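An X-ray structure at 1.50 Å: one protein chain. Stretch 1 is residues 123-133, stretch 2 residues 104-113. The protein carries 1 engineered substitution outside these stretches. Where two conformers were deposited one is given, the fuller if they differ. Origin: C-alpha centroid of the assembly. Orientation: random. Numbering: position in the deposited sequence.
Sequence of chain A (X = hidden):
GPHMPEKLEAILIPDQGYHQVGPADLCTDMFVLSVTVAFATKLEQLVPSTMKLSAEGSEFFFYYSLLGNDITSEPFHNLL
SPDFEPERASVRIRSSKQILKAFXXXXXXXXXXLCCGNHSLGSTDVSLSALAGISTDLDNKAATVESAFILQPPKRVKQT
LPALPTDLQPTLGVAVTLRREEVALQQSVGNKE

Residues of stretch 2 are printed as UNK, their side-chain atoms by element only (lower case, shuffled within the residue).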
ATOM      1  N   SER A 123      -6.677  -7.191  -5.980  1.00 27.02           N
ATOM      2  CA  SER A 123      -5.513  -6.387  -5.666  1.00 26.47           C
ATOM      3  C   SER A 123      -5.578  -5.076  -6.427  1.00 25.10           C
ATOM      4  O   SER A 123      -6.331  -4.919  -7.392  1.00 26.53           O
ATOM      5  CB  SER A 123      -4.210  -7.136  -5.966  1.00 30.33           C
ATOM      6  OG  SER A 123      -4.070  -7.348  -7.360  1.00 32.67           O
ATOM      7  N   THR A 124      -4.776  -4.127  -5.985  1.00 26.78           N
ATOM      8  CA  THR A 124      -4.691  -2.859  -6.686  1.00 27.63           C
ATOM      9  C   THR A 124      -3.236  -2.418  -6.716  1.00 26.67           C
ATOM     10  O   THR A 124      -2.454  -2.745  -5.820  1.00 27.19           O
ATOM     11  CB  THR A 124      -5.618  -1.799  -6.059  1.00 28.77           C
ATOM     12  OG1 THR A 124      -5.707  -0.663  -6.928  1.00 31.58           O
ATOM     13  CG2 THR A 124      -5.099  -1.348  -4.694  1.00 28.48           C
ATOM     14  N   ASP A 125      -2.879  -1.699  -7.774  1.00 30.11           N
ATOM     15  CA  ASP A 125      -1.523  -1.213  -7.991  1.00 26.53           C
ATOM     16  C   ASP A 125      -1.410   0.209  -7.473  1.00 28.79           C
ATOM     17  O   ASP A 125      -2.174   1.087  -7.891  1.00 28.64           O
ATOM     18  CB  ASP A 125      -1.225  -1.168  -9.493  1.00 31.42           C
ATOM     19  CG  ASP A 125      -0.767  -2.490 -10.044  1.00 50.87           C
ATOM     20  OD1 ASP A 125      -1.216  -3.535  -9.540  1.00 55.51           O
ATOM     21  OD2 ASP A 125       0.054  -2.478 -10.985  1.00 60.21           O
ATOM     22  N   VAL A 126      -0.432   0.446  -6.601  1.00 27.19           N
ATOM     23  CA  VAL A 126      -0.175   1.772  -6.049  1.00 29.35           C
ATOM     24  C   VAL A 126       1.238   2.177  -6.446  1.00 27.15           C
ATOM     25  O   VAL A 126       2.214   1.535  -6.040  1.00 33.40           O
ATOM     26  CB  VAL A 126      -0.354   1.795  -4.527  1.00 31.15           C
ATOM     27  CG1 VAL A 126      -0.091   3.183  -4.004  1.00 35.92           C
ATOM     28  CG2 VAL A 126      -1.769   1.343  -4.167  1.00 33.66           C
ATOM     29  N   SER A 127       1.351   3.230  -7.239  1.00 27.71           N
ATOM     30  CA  SER A 127       2.635   3.577  -7.829  1.00 29.78           C
ATOM     31  C   SER A 127       3.545   4.201  -6.780  1.00 38.10           C
ATOM     32  O   SER A 127       3.172   5.182  -6.131  1.00 37.59           O
ATOM     33  CB  SER A 127       2.423   4.557  -8.972  1.00 32.89           C
ATOM     34  OG  SER A 127       3.664   4.959  -9.524  1.00 34.75           O
ATOM     35  N   LEU A 128       4.742   3.639  -6.621  1.00 30.06           N
ATOM     36  CA  LEU A 128       5.757   4.338  -5.847  1.00 29.53           C
ATOM     37  C   LEU A 128       6.477   5.378  -6.689  1.00 30.37           C
ATOM     38  O   LEU A 128       6.929   6.393  -6.148  1.00 32.83           O
ATOM     39  CB  LEU A 128       6.765   3.357  -5.251  1.00 29.66           C
ATOM     40  CG  LEU A 128       6.198   2.367  -4.234  1.00 29.50           C
ATOM     41  CD1 LEU A 128       7.271   1.399  -3.806  1.00 30.20           C
ATOM     42  CD2 LEU A 128       5.621   3.099  -3.034  1.00 34.03           C
ATOM     43  N   SER A 129       6.606   5.143  -7.998  1.00 30.76           N
ATOM     44  CA  SER A 129       7.235   6.145  -8.852  0.65 30.66           C
ATOM     45  C   SER A 129       6.425   7.433  -8.885  1.00 29.01           C
ATOM     46  O   SER A 129       6.999   8.525  -8.987  1.00 33.97           O
ATOM     47  CB  SER A 129       7.450   5.595 -10.265  0.65 33.62           C
ATOM     48  OG  SER A 129       6.219   5.301 -10.897  0.65 36.73           O
ATOM     49  N   ALA A 130       5.095   7.334  -8.797  1.00 32.89           N
ATOM     50  CA  ALA A 130       4.271   8.535  -8.714  1.00 33.36           C
ATOM     51  C   ALA A 130       4.634   9.349  -7.484  1.00 31.03           C
ATOM     52  O   ALA A 130       4.712  10.582  -7.542  1.00 33.75           O
ATOM     53  CB  ALA A 130       2.788   8.156  -8.663  1.00 32.27           C
ATOM     54  N   LEU A 131       4.875   8.664  -6.365  1.00 28.42           N
ATOM     55  CA  LEU A 131       5.257   9.337  -5.132  1.00 26.30           C
ATOM     56  C   LEU A 131       6.628   9.985  -5.276  1.00 27.26           C
ATOM     57  O   LEU A 131       6.827  11.138  -4.872  1.00 30.10           O
ATOM     58  CB  LEU A 131       5.258   8.326  -3.989  1.00 26.67           C
ATOM     59  CG  LEU A 131       5.856   8.827  -2.677  1.00 25.55           C
ATOM     60  CD1 LEU A 131       5.090  10.046  -2.141  1.00 28.95           C
ATOM     61  CD2 LEU A 131       5.866   7.702  -1.651  1.00 27.99           C
ATOM     62  N   ALA A 132       7.585   9.250  -5.845  1.00 28.95           N
ATOM     63  CA  ALA A 132       8.905   9.820  -6.086  1.00 31.62           C
ATOM     64  C   ALA A 132       8.810  11.076  -6.939  1.00 32.57           C
ATOM     65  O   ALA A 132       9.527  12.055  -6.700  1.00 33.14           O
ATOM     66  CB  ALA A 132       9.793   8.783  -6.775  1.00 31.86           C
ATOM     67  N   GLY A 133       7.912  11.073  -7.931  1.00 33.22           N
ATOM     68  CA  GLY A 133       7.798  12.212  -8.830  1.00 32.19           C
ATOM     69  C   GLY A 133       7.383  13.502  -8.146  1.00 32.26           C
ATOM     70  O   GLY A 133       7.722  14.593  -8.615  1.00 35.98           O
ATOM     71  N   UNK A 104      13.024   5.022  -5.553  1.00 31.44           N
ATOM     72  CA  UNK A 104      11.574   4.857  -5.589  1.00 29.79           C
ATOM     73  C   UNK A 104      11.023   5.014  -6.998  1.00 30.44           C
ATOM     74  O   UNK A 104      10.087   4.304  -7.388  1.00 31.80           O
ATOM     75  c   UNK A 104      11.171   5.497  -3.173  1.00 34.15           C
ATOM     76  c   UNK A 104      10.905   5.836  -4.631  1.00 31.97           C
ATOM     77  c   UNK A 104      10.651   6.609  -2.289  1.00 36.00           C
ATOM     78  c   UNK A 104      10.519   4.172  -2.808  1.00 31.12           C
ATOM     79  N   UNK A 105      11.583   5.950  -7.777  1.00 29.75           N
ATOM     80  CA  UNK A 105      11.144   6.126  -9.157  1.00 31.94           C
ATOM     81  C   UNK A 105      11.335   4.857  -9.974  1.00 35.05           C
ATOM     82  O   UNK A 105      10.629   4.665 -10.972  1.00 38.54           O
ATOM     83  c   UNK A 105      11.874   7.310  -9.810  1.00 34.67           C
ATOM     84  o   UNK A 105      13.188   6.959 -10.229  1.00 37.32           O
ATOM     85  N   UNK A 106      12.247   3.977  -9.555  1.00 33.45           N
ATOM     86  CA  UNK A 106      12.541   2.742 -10.267  1.00 35.22           C
ATOM     87  C   UNK A 106      11.799   1.533  -9.708  1.00 35.77           C
ATOM     88  O   UNK A 106      11.948   0.432 -10.244  1.00 37.72           O
ATOM     89  c   UNK A 106      16.355   3.497 -10.514  1.00 39.94           C
ATOM     90  o   UNK A 106      16.810   2.458 -10.030  1.00 42.15           O
ATOM     91  c   UNK A 106      14.050   2.477 -10.250  1.00 34.05           C
ATOM     92  c   UNK A 106      14.880   3.603 -10.865  1.00 38.16           C
ATOM     93  n   UNK A 106      17.109   4.574 -10.752  1.00 36.87           N
ATOM     94  N   UNK A 107      10.992   1.708  -8.643  1.00 34.18           N
ATOM     95  CA  UNK A 107      10.388   0.513  -8.072  1.00 35.68           C
ATOM     96  C   UNK A 107       9.111   0.143  -8.817  1.00 32.70           C
ATOM     97  O   UNK A 107       8.424   1.015  -9.361  1.00 35.71           O
ATOM     98  n   UNK A 107      13.446   0.369  -6.697  1.00 42.14           N
ATOM     99  c   UNK A 107      10.046   0.750  -6.602  1.00 34.18           C
ATOM    100  c   UNK A 107      12.366  -0.069  -6.039  1.00 44.83           C
ATOM    101  o   UNK A 107      12.232  -1.240  -5.694  1.00 45.74           O
ATOM    102  c   UNK A 107      11.282   0.956  -5.740  1.00 37.47           C
ATOM    103  N   UNK A 108       8.788  -1.146  -8.854  1.00 33.84           N
ATOM    104  CA  UNK A 108       7.478  -1.557  -9.363  1.00 37.78           C
ATOM    105  C   UNK A 108       6.401  -1.107  -8.393  1.00 29.66           C
ATOM    106  O   UNK A 108       6.665  -0.791  -7.231  1.00 33.72           O
ATOM    107  c   UNK A 108       7.577  -3.083  -9.390  1.00 42.34           C
ATOM    108  c   UNK A 108       9.553  -2.285  -8.318  1.00 40.56           C
ATOM    109  c   UNK A 108       8.540  -3.398  -8.305  1.00 46.91           C
ATOM    110  N   UNK A 109       5.173  -1.059  -8.890  1.00 35.27           N
ATOM    111  CA  UNK A 109       4.081  -0.610  -8.041  1.00 30.25           C
ATOM    112  C   UNK A 109       3.891  -1.532  -6.842  1.00 30.70           C
ATOM    113  O   UNK A 109       4.179  -2.733  -6.880  1.00 32.20           O
ATOM    114  o   UNK A 109       2.786   0.643  -9.669  1.00 39.62           O
ATOM    115  c   UNK A 109       2.777  -0.506  -8.836  1.00 37.17           C
ATOM    116  N   UNK A 110       3.441  -0.931  -5.752  1.00 28.26           N
ATOM    117  CA  UNK A 110       2.994  -1.696  -4.605  0.60 29.94           C
ATOM    118  C   UNK A 110       1.688  -2.390  -4.978  1.00 27.91           C
ATOM    119  O   UNK A 110       0.798  -1.772  -5.563  1.00 35.93           O
ATOM    120  c   UNK A 110       2.393  -1.173  -2.067  0.60 32.96           C
ATOM    121  c   UNK A 110       3.583  -1.846  -1.439  0.60 35.86           C
ATOM    122  c   UNK A 110       1.988   0.047  -1.269  0.60 30.94           C
ATOM    123  c   UNK A 110       2.765  -0.711  -3.463  0.60 32.96           C
ATOM    124  N   UNK A 111       1.584  -3.682  -4.671  1.00 27.67           N
ATOM    125  CA  UNK A 111       0.364  -4.438  -4.926  0.51 30.08           C
ATOM    126  C   UNK A 111      -0.306  -4.749  -3.595  1.00 24.89           C
ATOM    127  O   UNK A 111       0.188  -5.555  -2.802  1.00 29.15           O
ATOM    128  o   UNK A 111       1.626  -7.621  -7.619  0.51 45.01           O
ATOM    129  c   UNK A 111       0.633  -5.703  -5.737  0.51 33.78           C
ATOM    130  c   UNK A 111       0.718  -5.439  -7.233  0.51 42.79           C
ATOM    131  c   UNK A 111       0.920  -6.705  -8.042  0.51 45.92           C
ATOM    132  n   UNK A 111       0.296  -6.764  -9.212  0.51 48.18           N
ATOM    133  N   UNK A 112      -1.439  -4.103  -3.346  1.00 23.72           N
ATOM    134  CA  UNK A 112      -2.170  -4.305  -2.095  1.00 21.62           C
ATOM    135  C   UNK A 112      -3.310  -5.270  -2.371  1.00 23.46           C
ATOM    136  O   UNK A 112      -4.133  -5.027  -3.259  1.00 25.06           O
ATOM    137  c   UNK A 112      -1.932  -0.655  -0.823  1.00 26.35           C
ATOM    138  c   UNK A 112      -3.520  -3.253  -0.268  1.00 23.16           C
ATOM    139  c   UNK A 112      -2.683  -2.981  -1.521  1.00 22.88           C
ATOM    140  c   UNK A 112      -1.503  -2.043  -1.238  1.00 23.84           C
ATOM    141  N   UNK A 113      -3.363  -6.357  -1.609  1.00 21.72           N
ATOM    142  CA  UNK A 113      -4.334  -7.423  -1.810  1.00 24.12           C
ATOM    143  C   UNK A 113      -5.372  -7.388  -0.704  1.00 24.12           C
ATOM    144  O   UNK A 113      -5.031  -7.241   0.473  1.00 25.05           O
ATOM    145  c   UNK A 113      -3.643  -8.787  -1.753  1.00 23.60           C
ATOM    146  c   UNK A 113      -2.783  -9.078  -2.940  1.00 24.34           C
ATOM    147  n   UNK A 113      -3.157  -9.967  -3.926  1.00 26.05           N
ATOM    148  c   UNK A 113      -2.213 -10.017  -4.848  1.00 31.62           C
ATOM    149  c   UNK A 113      -1.577  -8.589  -3.311  1.00 26.44           C
ATOM    150  n   UNK A 113      -1.245  -9.187  -4.502  1.00 28.13           N
TER
HETATM  151  O   HOH W   1       6.002   2.334  -8.851  1.00 33.23           O

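Position 104 has four side-chain carbons, forked at the second, and CA-to-CB points toward stretch 1. Its CB lies 3.8 Å from CB of Ala 132. An unbranched first carbon with a fork at the second makes it leucine. CD2 of Leu 104 is 4.4 Å from CD1 of Leu 128.

Position 105 has one carbon and then one oxygen. Its CB is 4.0 Å from CB of Ala 132, and its backbone O is 3.4 Å from CB of Ser 129. This is Ser 105, since threonine would need a further carbon.

Position 106 has three carbons, the third carrying one oxygen and one nitrogen. CA-to-CB points away, and nothing touches stretch 1. The terminal amide on a chain of this length gives Gln 106.

Position 107 has the same atom set. Its CB is 4.0 Å from CD1 of Leu 128, but the end of the side chain leads away. This is Gln 107. Its backbone O accepts from water 1 at 2.8 Å, and the same water accepts from N of Ser 129 at 3.0 Å, bridging the two backbones.

Position 108 has three carbons that close a ring onto the backbone N. CA-to-CB points away from stretch 1, while the backbone O lies 4.1 Å from CD1 of Leu 128. Only proline closes such a ring, so this is Pro 108.

Position 109 has one carbon and one oxygen. The oxygen is 3.5 Å from CA of Ser 127, beside the turn that leads into the helix. This is Ser 109.

Position 110 has four carbons, forked at the second. Its CB is 4.1 Å from CB of Val 126. This is Leu 110. Its N donates to O of Val 126 at 2.8 Å, and its O accepts from N of Val 126 at 2.7 Å.

Position 111 has three side-chain carbons, the third carrying one oxygen and one nitrogen. The second carbon is 3.6 Å from OD1 of Asp 125, on the exposed side of the strand pair. This is Gln 111.

Position 112 has four carbons, forked at the first, with one arm two carbons long. The end of that arm meets CG2 of Val 126 at 3.9 Å. This is Ile 112. Its N donates to O of Thr 124 at 3.0 Å, and its O accepts from N of Thr 124 at 2.9 Å.

Position 113 has one carbon and a five-membered ring of three carbons and two nitrogens. CB of Ser 123 sits over one face of the ring, 3.6 Å from its centroid. This is His 113.

The contact has two parts: an antiparallel strand pair, and the end of one helix packed against the start of another. Four backbone hydrogen bonds fix the register. Leu 110, Ile 112, Thr 124 and Val 126 share the buried face. Beyond the strands, Leu 104 packs on Leu 128 and Ala 132. Ser 127 caps the helix: its OG accepts from N of Ala 130 at 2.9 Å.

Stretch 2 (104-113) LSQQPSLQIH
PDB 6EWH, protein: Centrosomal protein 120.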